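Side-chain contact in amidase, hydantoinase/carbamoylase family (PDB 6C0D), which probably hydrolyses N-carbamoyl-L-amino acids as a zinc-dependent, homodimeric member of the peptidase M20 family: residues V249-H254 with N307-L312. Sequence-based numbering, arbitrary orientation.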
# COMPACT_ATOMS: atom_id res chain seq x y z
N VAL A 249 3.95 1.59 11.59
CA VAL A 249 4.76 0.39 11.80
C VAL A 249 5.03 0.18 13.28
O VAL A 249 4.99 -0.94 13.81
CB VAL A 249 6.06 0.51 10.98
CG1 VAL A 249 7.15 -0.40 11.51
CG2 VAL A 249 5.78 0.24 9.51
N ALA A 250 5.34 1.27 13.99
CA ALA A 250 5.56 1.17 15.43
C ALA A 250 4.29 0.71 16.14
O ALA A 250 4.33 -0.08 17.09
CB ALA A 250 6.00 2.53 15.99
N PHE A 251 3.15 1.21 15.68
CA PHE A 251 1.89 0.86 16.32
C PHE A 251 1.59 -0.62 16.17
O PHE A 251 1.05 -1.24 17.10
CB PHE A 251 0.76 1.71 15.74
CG PHE A 251 -0.49 1.74 16.61
CD1 PHE A 251 -0.72 2.79 17.50
CD2 PHE A 251 -1.40 0.69 16.58
CE1 PHE A 251 -1.86 2.81 18.32
CE2 PHE A 251 -2.54 0.70 17.41
CZ PHE A 251 -2.76 1.76 18.26
N ILE A 252 1.95 -1.23 15.04
CA ILE A 252 1.67 -2.65 14.87
C ILE A 252 2.37 -3.46 15.94
O ILE A 252 1.82 -4.43 16.47
CB ILE A 252 2.05 -3.11 13.45
CG1 ILE A 252 1.06 -2.53 12.43
CG2 ILE A 252 2.04 -4.67 13.35
CD1 ILE A 252 1.45 -2.81 10.93
N ALA A 253 3.59 -3.06 16.32
CA ALA A 253 4.28 -3.79 17.38
C ALA A 253 3.53 -3.67 18.70
O ALA A 253 3.51 -4.62 19.49
CB ALA A 253 5.72 -3.30 17.55
N HIS A 254 2.92 -2.51 18.97
CA HIS A 254 2.08 -2.41 20.17
C HIS A 254 0.88 -3.33 20.11
O HIS A 254 0.48 -3.92 21.12
CB HIS A 254 1.61 -0.97 20.38
CG HIS A 254 2.72 -0.01 20.64
ND1 HIS A 254 2.61 1.34 20.40
CD2 HIS A 254 3.97 -0.20 21.12
CE1 HIS A 254 3.74 1.94 20.71
NE2 HIS A 254 4.59 1.03 21.15
N ASN A 307 -11.09 -3.56 23.60
CA ASN A 307 -10.79 -2.56 24.61
C ASN A 307 -9.30 -2.23 24.66
O ASN A 307 -8.92 -1.07 24.88
CB ASN A 307 -11.27 -3.03 25.98
CG ASN A 307 -12.78 -3.21 26.03
OD1 ASN A 307 -13.51 -2.55 25.28
ND2 ASN A 307 -13.26 -4.10 26.89
N ALA A 308 -8.45 -3.24 24.48
CA ALA A 308 -7.00 -3.01 24.48
C ALA A 308 -6.58 -2.16 23.29
O ALA A 308 -5.71 -1.28 23.41
CB ALA A 308 -6.26 -4.36 24.45
N LEU A 309 -7.21 -2.38 22.14
CA LEU A 309 -6.89 -1.57 20.96
C LEU A 309 -7.31 -0.13 21.16
O LEU A 309 -6.55 0.80 20.86
CB LEU A 309 -7.57 -2.18 19.73
CG LEU A 309 -7.40 -1.47 18.39
CD1 LEU A 309 -5.93 -1.48 17.92
CD2 LEU A 309 -8.27 -2.15 17.36
N VAL A 310 -8.52 0.09 21.70
CA VAL A 310 -8.95 1.45 22.03
C VAL A 310 -7.97 2.10 22.99
O VAL A 310 -7.60 3.27 22.83
CB VAL A 310 -10.38 1.43 22.60
CG1 VAL A 310 -10.76 2.82 23.13
CG2 VAL A 310 -11.36 0.99 21.53
N ALA A 311 -7.51 1.35 23.99
CA ALA A 311 -6.59 1.91 24.97
C ALA A 311 -5.24 2.22 24.34
O ALA A 311 -4.61 3.23 24.69
CB ALA A 311 -6.45 0.96 26.16
N LEU A 312 -4.78 1.38 23.41
CA LEU A 312 -3.53 1.66 22.71
C LEU A 312 -3.60 2.96 21.93
O LEU A 312 -2.62 3.72 21.87
CB LEU A 312 -3.18 0.51 21.76
CG LEU A 312 -2.60 -0.77 22.33
CD1 LEU A 312 -2.37 -1.77 21.18
CD2 LEU A 312 -1.29 -0.48 23.09
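F251 and H254 on one helix meet L309 and L312 on another; the axes of the two short segments approach to 11.3 Å and run roughly antiparallel, at 141°. The closest CA atoms of the two segments are those of H254 and L312, 7.4 Å apart. No hydrogen bond joins the segments; side-chain carbons meet each other and two backbone oxygens. F251 has its CG anti to the backbone N (chi1 -163°), which carries the ring out to the second helix. There CZ of F251 rests 3.7 Å from CB of L312, an approach oblique to the ring, and CE1 of F251 lies 3.7 Å from the backbone O of L312. L309 comes to the ring edge, near its plane, with its CD1 4.1 Å from CE2 of F251. CD1 of L312 packs 3.6 Å from the backbone O of H254, and CD2 of L312 lies 4.0 Å from CB of H254. The H254 imidazole turns away from L312 and sets one face over the carbonyl O of A250. The pair belongs to the two-helix layer of the M20 dimerisation domain, far from the zinc site. F251 and L309 both reach strand 210-227, where the F251 ring meets F226. On helix 244-262, V249 and I252 pack against V249 of the second subunit.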